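Local atomic coordinates of endo-1,4-b-d-mannanase (Trichoderma reesei, PDB entry 1QNR), a protein that hydrolyses internal beta-1,4-mannosidic linkages of mannan polysaccharides, as a glycoside hydrolase family 5 endo-mannanase with a TIM-barrel catalytic domain. Residues 26-29 against 30-34; 247-250 against 251-255; 285-288 against 289-292; 310-313 against 314-318. All coordinates share one frame; numbering follows the deposited sequence.

Interaction 1: 26-29 against 30-34; sequences CYWC and SFLTN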
loop_
_atom_site.group_PDB
_atom_site.type_symbol
_atom_site.label_atom_id
_atom_site.label_comp_id
_atom_site.label_asym_id
_atom_site.label_seq_id
_atom_site.Cartn_x
_atom_site.Cartn_y
_atom_site.Cartn_z
ATOM N N CYS A 26 -1.598 7.878 1.933
ATOM C CA CYS A 26 -1.894 8.648 3.159
ATOM C C CYS A 26 -1.871 7.722 4.348
ATOM O O CYS A 26 -2.898 7.336 4.946
ATOM C CB CYS A 26 -3.255 9.354 3.011
ATOM S SG CYS A 26 -3.562 10.473 4.482
ATOM N N TYR A 27 -0.656 7.236 4.733
ATOM C CA TYR A 27 -0.565 6.212 5.787
ATOM C C TYR A 27 -1.233 6.697 7.060
ATOM O O TYR A 27 -1.874 5.886 7.779
ATOM C CB TYR A 27 0.899 5.728 6.057
ATOM C CG TYR A 27 1.728 6.682 6.911
ATOM C CD1 TYR A 27 1.655 6.600 8.323
ATOM C CD2 TYR A 27 2.556 7.616 6.326
ATOM C CE1 TYR A 27 2.394 7.525 9.086
ATOM C CE2 TYR A 27 3.307 8.521 7.079
ATOM C CZ TYR A 27 3.205 8.427 8.456
ATOM O OH TYR A 27 3.965 9.328 9.250
ATOM N N TRP A 28 -1.048 7.995 7.305
ATOM C CA TRP A 28 -1.352 8.619 8.601
ATOM C C TRP A 28 -2.839 8.933 8.745
ATOM O O TRP A 28 -3.358 9.188 9.870
ATOM C CB TRP A 28 -0.485 9.909 8.720
ATOM C CG TRP A 28 -0.511 10.821 7.510
ATOM C CD1 TRP A 28 0.444 10.873 6.524
ATOM C CD2 TRP A 28 -1.524 11.815 7.130
ATOM N NE1 TRP A 28 0.056 11.813 5.535
ATOM C CE2 TRP A 28 -1.137 12.395 5.909
ATOM C CE3 TRP A 28 -2.750 12.263 7.721
ATOM C CZ2 TRP A 28 -1.828 13.435 5.248
ATOM C CZ3 TRP A 28 -3.475 13.262 7.026
ATOM C CH2 TRP A 28 -3.006 13.812 5.821
ATOM N N CYS A 29 -3.598 8.807 7.641
ATOM C CA CYS A 29 -5.039 9.045 7.719
ATOM C C CYS A 29 -5.730 8.096 8.708
ATOM O O CYS A 29 -6.674 8.410 9.466
ATOM C CB CYS A 29 -5.609 8.802 6.256
ATOM S SG CYS A 29 -5.476 10.265 5.079
ATOM N N SER A 30 -5.177 6.839 8.786
ATOM C CA SER A 30 -5.746 5.816 9.701
ATOM C C SER A 30 -5.612 6.112 11.183
ATOM O O SER A 30 -6.285 5.415 11.969
ATOM C CB SER A 30 -4.923 4.457 9.520
ATOM O OG SER A 30 -5.075 4.119 8.128
ATOM N N PHE A 31 -4.755 7.074 11.568
ATOM C CA PHE A 31 -4.501 7.308 13.002
ATOM C C PHE A 31 -5.052 8.676 13.436
ATOM O O PHE A 31 -4.801 9.114 14.570
ATOM C CB PHE A 31 -2.957 7.234 13.243
ATOM C CG PHE A 31 -2.291 5.988 12.670
ATOM C CD1 PHE A 31 -2.939 4.738 12.778
ATOM C CD2 PHE A 31 -0.996 6.066 12.157
ATOM C CE1 PHE A 31 -2.278 3.590 12.236
ATOM C CE2 PHE A 31 -0.347 4.928 11.705
ATOM C CZ PHE A 31 -1.001 3.693 11.686
ATOM N N LEU A 32 -5.768 9.354 12.569
ATOM C CA LEU A 32 -6.421 10.638 12.952
ATOM C C LEU A 32 -7.546 10.350 13.956
ATOM O O LEU A 32 -8.441 9.531 13.679
ATOM C CB LEU A 32 -6.972 11.310 11.683
ATOM C CG LEU A 32 -5.918 11.782 10.694
ATOM C CD1 LEU A 32 -6.586 12.241 9.378
ATOM C CD2 LEU A 32 -5.012 12.915 11.210
ATOM N N THR A 33 -7.634 11.132 15.039
ATOM C CA THR A 33 -8.693 10.877 16.031
ATOM C C THR A 33 -9.845 11.870 15.914
ATOM O O THR A 33 -10.948 11.602 16.448
ATOM C CB THR A 33 -8.202 10.969 17.482
ATOM O OG1 THR A 33 -7.622 12.246 17.761
ATOM C CG2 THR A 33 -7.264 9.797 17.778
ATOM N N ASN A 34 -9.660 12.994 15.226
ATOM C CA ASN A 34 -10.752 13.937 15.035
ATOM C C ASN A 34 -11.416 13.621 13.680
ATOM O O ASN A 34 -10.740 13.771 12.631
ATOM C CB ASN A 34 -10.128 15.348 15.103
ATOM C CG ASN A 34 -11.212 16.397 15.007
ATOM O OD1 ASN A 34 -12.365 16.146 14.692
ATOM N ND2 ASN A 34 -10.862 17.629 15.382
HETATM O O HOH W 1 -8.301 7.909 11.570
#
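Trp28 and Leu32 lie side by side and point the same way. CZ3 of the indole meets CD1 of Leu32 at 4.0 Å, and the methyl sits at the ring edge, near its plane. Trp28 holds CG between its backbone N and carbonyl carbon, chi1 48°. This folds the indole back over the disulfide within 26-29. SG of Cys26 lies 3.3 Å above the centre of the ring, and SG of Cys29 sits over the same face nearer the rim. The two sulfurs are bonded at 2.0 Å. CG and CD1 of Leu32 rest on the carbonyl oxygen of Cys29. Tyr27 and Phe31 make a looser pair, with CD1 of Tyr27 4.3 Å from CE2 of Phe31. The backbone winds as a short 3-10 turn between strand 21-25 and helix 35-47, where Leu32 also touches Val38. Phe31 N donates to Trp28 O at 3.1 Å, and the bond from Leu32 N to Cys29 O is weak at 3.4 Å. Water 1 lies 2.7 Å from both Cys29 O and Leu32 O, though other acceptors compete for its protons. The polar ends turn outward: Trp28 NE1 bonds Trp308 O, Tyr27 OH bonds Asn319 and Ser30 OG bonds Trp56 O. The chemistry implies a covalently closed turn, with an indole lying on its disulfide and a water probably bridging two carbonyls where the 3-10 winding ends.

Interaction 2: 247-250 against 251-255; sequences WGTN and YTWGN. With NAG (2-acetamido-2-deoxy-beta-D-glucopyranose), chain H; BMA (beta-D-mannopyranose), chain B.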
loop_
_atom_site.group_PDB
_atom_site.type_symbol
_atom_site.label_atom_id
_atom_site.label_comp_id
_atom_site.label_asym_id
_atom_site.label_seq_id
_atom_site.Cartn_x
_atom_site.Cartn_y
_atom_site.Cartn_z
ATOM N N TRP A 247 18.068 3.943 -3.326
ATOM C CA TRP A 247 18.559 2.719 -3.984
ATOM C C TRP A 247 19.875 2.913 -4.763
ATOM O O TRP A 247 20.400 1.966 -5.379
ATOM C CB TRP A 247 17.476 2.245 -4.994
ATOM C CG TRP A 247 16.199 1.778 -4.318
ATOM C CD1 TRP A 247 15.999 1.548 -2.966
ATOM C CD2 TRP A 247 14.985 1.371 -4.965
ATOM N NE1 TRP A 247 14.700 1.059 -2.741
ATOM C CE2 TRP A 247 14.073 0.971 -3.960
ATOM C CE3 TRP A 247 14.561 1.394 -6.315
ATOM C CZ2 TRP A 247 12.758 0.544 -4.272
ATOM C CZ3 TRP A 247 13.282 0.913 -6.633
ATOM C CH2 TRP A 247 12.420 0.506 -5.606
ATOM N N GLY A 248 20.379 4.158 -4.769
ATOM C CA GLY A 248 21.700 4.345 -5.452
ATOM C C GLY A 248 21.592 4.480 -6.943
ATOM O O GLY A 248 22.603 4.229 -7.668
ATOM N N THR A 249 20.417 4.823 -7.503
ATOM C CA THR A 249 20.276 4.957 -8.952
ATOM C C THR A 249 19.974 6.407 -9.302
ATOM O O THR A 249 19.632 7.186 -8.418
ATOM C CB THR A 249 19.188 3.997 -9.524
ATOM O OG1 THR A 249 17.963 4.385 -8.875
ATOM C CG2 THR A 249 19.423 2.550 -9.215
ATOM N N ASN A 250 20.021 6.797 -10.570
ATOM C CA ASN A 250 19.636 8.179 -10.925
ATOM C C ASN A 250 18.108 8.244 -11.179
ATOM O O ASN A 250 17.445 7.194 -11.224
ATOM C CB ASN A 250 20.471 8.751 -12.040
ATOM C CG ASN A 250 20.244 8.056 -13.325
ATOM O OD1 ASN A 250 19.206 7.598 -13.743
ATOM N ND2 ASN A 250 21.334 7.970 -14.158
ATOM N N TYR A 251 17.572 9.461 -11.294
ATOM C CA TYR A 251 16.133 9.565 -11.477
ATOM C C TYR A 251 15.654 9.047 -12.788
ATOM O O TYR A 251 14.566 8.400 -12.927
ATOM C CB TYR A 251 15.704 11.051 -11.273
ATOM C CG TYR A 251 15.911 11.562 -9.864
ATOM C CD1 TYR A 251 15.484 10.901 -8.724
ATOM C CD2 TYR A 251 16.582 12.806 -9.638
ATOM C CE1 TYR A 251 15.681 11.373 -7.452
ATOM C CE2 TYR A 251 16.752 13.271 -8.383
ATOM C CZ TYR A 251 16.302 12.625 -7.263
ATOM O OH TYR A 251 16.498 13.120 -6.003
ATOM N N THR A 252 16.343 9.259 -13.937
ATOM C CA THR A 252 15.895 8.824 -15.259
ATOM C C THR A 252 15.871 7.315 -15.450
ATOM O O THR A 252 15.055 6.819 -16.255
ATOM C CB THR A 252 16.750 9.499 -16.377
ATOM O OG1 THR A 252 18.123 9.115 -16.051
ATOM C CG2 THR A 252 16.697 10.997 -16.351
ATOM N N TRP A 253 16.616 6.593 -14.611
ATOM C CA TRP A 253 16.572 5.120 -14.546
ATOM C C TRP A 253 15.164 4.632 -14.169
ATOM O O TRP A 253 14.768 3.511 -14.428
ATOM C CB TRP A 253 17.616 4.644 -13.520
ATOM C CG TRP A 253 17.635 3.194 -13.105
ATOM C CD1 TRP A 253 18.430 2.219 -13.649
ATOM C CD2 TRP A 253 16.879 2.534 -12.035
ATOM N NE1 TRP A 253 18.214 1.025 -13.007
ATOM C CE2 TRP A 253 17.257 1.181 -12.019
ATOM C CE3 TRP A 253 15.918 3.025 -11.133
ATOM C CZ2 TRP A 253 16.706 0.261 -11.125
ATOM C CZ3 TRP A 253 15.376 2.110 -10.208
ATOM C CH2 TRP A 253 15.768 0.757 -10.227
ATOM N N GLY A 254 14.352 5.469 -13.515
ATOM C CA GLY A 254 12.992 5.090 -13.108
ATOM C C GLY A 254 12.076 4.786 -14.272
ATOM O O GLY A 254 11.146 3.978 -14.096
ATOM N N ASN A 255 12.313 5.389 -15.449
ATOM C CA ASN A 255 11.436 5.094 -16.594
ATOM C C ASN A 255 11.567 3.630 -17.002
ATOM O O ASN A 255 10.549 2.960 -17.259
ATOM C CB ASN A 255 11.768 6.035 -17.792
ATOM C CG ASN A 255 11.465 7.459 -17.344
ATOM O OD1 ASN A 255 10.313 7.887 -17.125
ATOM N ND2 ASN A 255 12.507 8.293 -17.097
HETATM C C1 NAG H . 21.794 7.736 -15.672
HETATM C C2 NAG H . 22.267 8.554 -16.831
HETATM C C3 NAG H . 22.172 7.836 -18.170
HETATM C C4 NAG H . 22.507 6.350 -17.947
HETATM C C5 NAG H . 21.553 5.700 -16.906
HETATM C C6 NAG H . 21.886 4.231 -16.719
HETATM C C7 NAG H . 21.761 10.937 -16.226
HETATM C C8 NAG H . 20.977 12.132 -16.649
HETATM N N2 NAG H . 21.501 9.821 -16.950
HETATM O O3 NAG H . 23.080 8.491 -19.066
HETATM O O4 NAG H . 22.344 5.592 -19.173
HETATM O O5 NAG H . 21.696 6.326 -15.653
HETATM O O6 NAG H . 21.284 3.647 -15.634
HETATM O O7 NAG H . 22.534 10.952 -15.375
HETATM C C1 BMA B . 14.479 1.019 3.168
HETATM C C2 BMA B . 13.960 1.761 4.424
HETATM C C3 BMA B . 12.431 1.829 4.404
HETATM C C4 BMA B . 11.935 2.332 3.055
HETATM C C5 BMA B . 12.542 1.579 1.868
HETATM C C6 BMA B . 12.292 2.331 0.512
HETATM O O2 BMA B . 14.476 3.099 4.463
HETATM O O3 BMA B . 11.898 2.606 5.442
HETATM O O4 BMA B . 10.503 2.228 3.064
HETATM O O5 BMA B . 14.016 1.690 1.954
HETATM O O6 BMA B . 12.794 1.363 -0.418
#
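Asn250 and Trp253 meet through a capping bond. Trp253 N donates to Asn250 OD1 at 2.9 Å, nearly along the C=O axis. In one conformer Thr252 OG1 donates to the same Asn250 OD1 at 3.0 Å, from well above the carbonyl plane. Thr252 has a second conformer, so this second grip is less certain. The amide reaches its donors because chi1 of 67° sets CG between the backbone N and the carbonyl carbon.

The covalent link is on the other branch of that amide. Asn250 ND2 is bonded to C1 of an N-acetylglucosamine, so the bond from Trp253 N probably helps fix the rotation of the glycosylated side chain.

The apolar contacts centre on Trp253. CG2 of Thr249 sits over the face of its six-membered ring, 3.8 Å from the centroid, in a CH-pi contact. Thr249 OG1 is buried without a polar partner and lies 3.3 Å from Trp253 CE3. Trp247 crosses Trp253 at about a right angle, with Trp247 CE3 4.0 Å from Trp253 CZ3. An alanine in place of Trp253 would probably leave the Thr249 methyl and the Trp247 edge without their aromatic partner, and Asp213 without the indole N-H it accepts.

A further polar contact is to sugar. Trp247 NE1 donates to O6 of a mannose at 3.0 Å, and that sugar also bonds Glu169 and Glu205.

Residues 250-252 form an N-linked glycosylation site, Asn-Tyr-Thr, whose asparagine also caps the turn leading into helix 253-267 of the barrel.

Interaction 3: 285-288 against 289-292; sequences TNEA and PWQT. With SO4 (sulfate ion), chain C.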
loop_
_atom_site.group_PDB
_atom_site.type_symbol
_atom_site.label_atom_id
_atom_site.label_comp_id
_atom_site.label_asym_id
_atom_site.label_seq_id
_atom_site.Cartn_x
_atom_site.Cartn_y
_atom_site.Cartn_z
ATOM N N THR A 285 10.191 18.407 -11.590
ATOM C CA THR A 285 11.028 18.084 -12.727
ATOM C C THR A 285 11.267 16.577 -12.847
ATOM O O THR A 285 11.194 16.066 -13.996
ATOM C CB THR A 285 12.401 18.779 -12.625
ATOM O OG1 THR A 285 12.178 20.233 -12.641
ATOM C CG2 THR A 285 13.365 18.496 -13.763
ATOM N N ASN A 286 11.607 15.903 -11.746
ATOM C CA ASN A 286 12.016 14.494 -11.844
ATOM C C ASN A 286 10.920 13.439 -11.798
ATOM O O ASN A 286 11.117 12.393 -12.425
ATOM C CB ASN A 286 13.033 14.225 -10.694
ATOM C CG ASN A 286 14.305 15.034 -10.947
ATOM O OD1 ASN A 286 14.776 15.091 -12.083
ATOM N ND2 ASN A 286 14.779 15.647 -9.890
ATOM N N GLU A 287 9.744 13.738 -11.222
ATOM C CA GLU A 287 8.659 12.744 -11.112
ATOM C C GLU A 287 7.626 12.869 -12.234
ATOM O O GLU A 287 7.016 11.864 -12.673
ATOM C CB GLU A 287 7.850 12.810 -9.780
ATOM C CG GLU A 287 8.741 12.661 -8.556
ATOM C CD GLU A 287 8.024 12.716 -7.234
ATOM O OE1 GLU A 287 6.784 12.513 -7.205
ATOM O OE2 GLU A 287 8.706 13.002 -6.209
ATOM N N ALA A 288 7.502 14.063 -12.879
ATOM C CA ALA A 288 6.562 14.222 -14.008
ATOM C C ALA A 288 6.822 13.231 -15.135
ATOM O O ALA A 288 5.890 12.623 -15.712
ATOM C CB ALA A 288 6.560 15.711 -14.470
ATOM N N PRO A 289 8.079 12.997 -15.584
ATOM C CA PRO A 289 8.342 11.994 -16.623
ATOM C C PRO A 289 7.920 10.565 -16.240
ATOM O O PRO A 289 7.444 9.792 -17.103
ATOM C CB PRO A 289 9.861 12.121 -16.874
ATOM C CG PRO A 289 10.239 13.475 -16.385
ATOM C CD PRO A 289 9.301 13.778 -15.210
ATOM N N TRP A 290 8.038 10.240 -14.936
ATOM C CA TRP A 290 7.568 8.920 -14.474
ATOM C C TRP A 290 6.045 8.719 -14.621
ATOM O O TRP A 290 5.586 7.667 -15.035
ATOM C CB TRP A 290 7.956 8.684 -13.011
ATOM C CG TRP A 290 9.410 8.760 -12.637
ATOM C CD1 TRP A 290 10.540 8.655 -13.468
ATOM C CD2 TRP A 290 9.937 8.917 -11.337
ATOM N NE1 TRP A 290 11.683 8.790 -12.755
ATOM C CE2 TRP A 290 11.361 8.924 -11.399
ATOM C CE3 TRP A 290 9.357 9.001 -10.030
ATOM C CZ2 TRP A 290 12.183 9.081 -10.292
ATOM C CZ3 TRP A 290 10.162 9.127 -8.921
ATOM C CH2 TRP A 290 11.584 9.143 -9.036
ATOM N N GLN A 291 5.316 9.795 -14.292
ATOM C CA GLN A 291 3.837 9.737 -14.407
ATOM C C GLN A 291 3.490 9.604 -15.890
ATOM O O GLN A 291 2.605 8.783 -16.183
ATOM C CB GLN A 291 3.264 11.074 -13.860
ATOM C CG GLN A 291 3.506 11.230 -12.361
ATOM C CD GLN A 291 2.807 12.473 -11.816
ATOM O OE1 GLN A 291 2.771 13.538 -12.523
ATOM N NE2 GLN A 291 2.329 12.359 -10.583
ATOM N N THR A 292 4.203 10.310 -16.803
ATOM C CA THR A 292 3.874 10.111 -18.224
ATOM C C THR A 292 4.239 8.720 -18.710
ATOM O O THR A 292 3.450 8.091 -19.478
ATOM C CB THR A 292 4.664 11.168 -19.049
ATOM O OG1 THR A 292 4.121 12.458 -18.709
ATOM C CG2 THR A 292 4.517 10.922 -20.558
HETATM S S SO4 C . 11.069 21.386 -8.907
HETATM O O1 SO4 C . 10.124 20.690 -7.861
HETATM O O2 SO4 C . 12.246 21.976 -8.209
HETATM O O3 SO4 C . 10.313 22.500 -9.579
HETATM O O4 SO4 C . 11.487 20.452 -9.976
#
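O4 of a sulfate, probably from the crystallisation liquor, is gripped twice by Thr285. Thr285 N donates to sulfate O4 at 2.9 Å, and Thr285 OG1 donates to the same O4 at 2.8 Å.

Further along, Ala288 O receives Thr292 N at 3.1 Å, and a step earlier Glu287 O receives Gln291 N, also at 3.1 Å. These are ordinary i to i+4 helix bonds. Pro289 breaks the pattern just before them. Its N has no hydrogen to give, and its CD lies 3.2 Å from Thr285 O, so the helix kinks here. The proline ring also presses on the residue before it, with Ala288 CB 3.4 Å from Pro289 CD, a tight carbon pair.

Trp290 folds back along the preceding turn. Its CG stands beside the backbone N, chi1 -57°, which lays one ring face under the backbone. Asn286 O is 3.6 Å above that face, offset toward the rim, and Glu287 CA covers the same face. CG of Glu287 meets CZ3 of Trp290 at 3.8 Å. The carboxylate lies almost parallel to the indole, 9° apart, and its OE2 is bonded by Ala279 N. Trp290 NE1 donates to Tyr251 O. A serine in place of Trp290 would probably leave Tyr251 O without its indole donor and open a gap beside Glu287 CG.

Helix 283-295 links strands 272-277 and 300-309 in a beta-alpha-beta unit. Trp290 packs on Phe274 and Tyr277 of strand 272-277 and on Ile258 of helix 253-267. Gln291 NE2 bonds Tyr277 OH of strand 272-277 and Leu335 O of helix 330-343.

Interaction 4: 310-313 against 314-318; sequences DTFA and NGAQS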
loop_
_atom_site.group_PDB
_atom_site.type_symbol
_atom_site.label_atom_id
_atom_site.label_comp_id
_atom_site.label_asym_id
_atom_site.label_seq_id
_atom_site.Cartn_x
_atom_site.Cartn_y
_atom_site.Cartn_z
ATOM N N ASP A 310 -1.389 17.386 4.261
ATOM C CA ASP A 310 -2.548 18.312 4.365
ATOM C C ASP A 310 -2.513 19.006 5.726
ATOM O O ASP A 310 -1.617 18.763 6.574
ATOM C CB ASP A 310 -3.871 17.501 4.199
ATOM C CG ASP A 310 -4.924 18.303 3.433
ATOM O OD1 ASP A 310 -5.056 19.557 3.623
ATOM O OD2 ASP A 310 -5.680 17.653 2.642
ATOM N N THR A 311 -3.426 19.954 5.942
ATOM C CA THR A 311 -3.509 20.699 7.189
ATOM C C THR A 311 -4.946 20.783 7.661
ATOM O O THR A 311 -5.894 20.494 6.844
ATOM C CB THR A 311 -2.935 22.142 7.026
ATOM O OG1 THR A 311 -3.789 22.926 6.166
ATOM C CG2 THR A 311 -1.511 22.121 6.485
ATOM N N PHE A 312 -5.178 21.038 8.947
ATOM C CA PHE A 312 -6.496 20.833 9.565
ATOM C C PHE A 312 -7.111 22.148 10.061
ATOM O O PHE A 312 -6.460 23.197 10.138
ATOM C CB PHE A 312 -6.299 19.840 10.725
ATOM C CG PHE A 312 -5.583 18.566 10.309
ATOM C CD1 PHE A 312 -6.012 17.834 9.160
ATOM C CD2 PHE A 312 -4.516 18.089 11.045
ATOM C CE1 PHE A 312 -5.304 16.679 8.778
ATOM C CE2 PHE A 312 -3.872 16.906 10.655
ATOM C CZ PHE A 312 -4.223 16.216 9.487
ATOM N N ALA A 313 -8.424 22.100 10.410
ATOM C CA ALA A 313 -9.125 23.318 10.841
ATOM C C ALA A 313 -8.455 24.061 11.988
ATOM O O ALA A 313 -8.630 25.318 12.078
ATOM C CB ALA A 313 -10.587 22.985 11.221
ATOM N N ASN A 314 -7.789 23.360 12.920
ATOM C CA ASN A 314 -7.147 24.034 14.056
ATOM C C ASN A 314 -5.749 24.571 13.738
ATOM O O ASN A 314 -5.073 25.075 14.666
ATOM C CB ASN A 314 -7.116 23.061 15.228
ATOM C CG ASN A 314 -6.124 21.931 15.037
ATOM O OD1 ASN A 314 -5.661 21.619 13.927
ATOM N ND2 ASN A 314 -5.704 21.222 16.101
ATOM N N GLY A 315 -5.296 24.480 12.473
ATOM C CA GLY A 315 -3.958 24.998 12.162
ATOM C C GLY A 315 -2.864 23.951 12.272
ATOM O O GLY A 315 -1.722 24.296 11.947
ATOM N N ALA A 316 -3.100 22.737 12.722
ATOM C CA ALA A 316 -2.073 21.711 12.722
ATOM C C ALA A 316 -1.830 21.171 11.303
ATOM O O ALA A 316 -2.832 20.993 10.530
ATOM C CB ALA A 316 -2.513 20.605 13.706
ATOM N N GLN A 317 -0.611 20.735 11.027
ATOM C CA GLN A 317 -0.303 20.004 9.803
ATOM C C GLN A 317 -0.250 18.502 10.074
ATOM O O GLN A 317 -0.010 18.032 11.214
ATOM C CB GLN A 317 1.022 20.491 9.139
ATOM C CG GLN A 317 2.252 20.057 9.957
ATOM C CD GLN A 317 3.504 20.839 9.456
ATOM O OE1 GLN A 317 3.418 22.068 9.177
ATOM N NE2 GLN A 317 4.622 20.132 9.408
ATOM N N SER A 318 -0.498 17.710 9.022
ATOM C CA SER A 318 -0.346 16.259 9.110
ATOM C C SER A 318 1.081 15.840 9.329
ATOM O O SER A 318 2.051 16.589 9.092
ATOM C CB SER A 318 -0.843 15.675 7.748
ATOM O OG SER A 318 0.021 15.998 6.627
#
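Phe312 and Ser318 meet across a hairpin-like loop with a single beta bridge, Thr311 to Gln317. CZ of the Phe312 ring is 3.8 Å from CB of Ser318. With chi1 at -52°, CG anti to the carbonyl carbon, the phenyl is laid obliquely along the returning segment 316-318. Phe312 CD2 touches Ala316 CB at 4.2 Å, while CE2 lies near Ser318 N. On the other side of the hairpin, Thr311 and Gln317 cross at a slant, Thr311 CG2 4.0 Å from Gln317 CB.

Ser318 points its side chain at Asp310. Its OG accepts from Asp310 N at 3.1 Å, an almost straight bond, and Ser318 N donates to Asp310 O. Phe312 N donates to Ala316 O at 2.8 Å. A type I turn from Phe312 to Gly315 closes the end, and Asn314 OD1 takes Ala316 N at 3.0 Å from above its carbonyl plane, an Asx turn. Gly315 has a positive phi of 92°, where a side chain would jam against the preceding carbonyl.

The loop joins strand 300-309 to strand 325-326. Phe312 packs on Asp37 and Thr41 of helix 35-47, Asp310 OD2 bonds His44 of that helix, and Gln317 and Ser318 touch Trp326 of strand 325-326.

How the interactions relate
From the N terminus the four contacts follow in series, and none nests in or crosses another. Interactions 1, 2 and 4 shape local turns; interaction 3 lies within a helix. Interaction 1 shapes the loop between strand 21-25 and helix 35-47. Interaction 2 leads from helix 244-247 into helix 253-267. Interaction 3 bends helix 283-295, and interaction 4 turns the chain after strand 300-309. They form two touching pairs. Interactions 1 and 4 meet where Trp28 packs on Ser318 and Leu32 on Phe312, joining the loops after two neighbouring parallel strands. Interactions 2 and 3 meet through Tyr251 and Trp290, joining the turn before helix 253-267 to helix 283-295. The pairs lie apart, with centres 28 to 33 Å from each other.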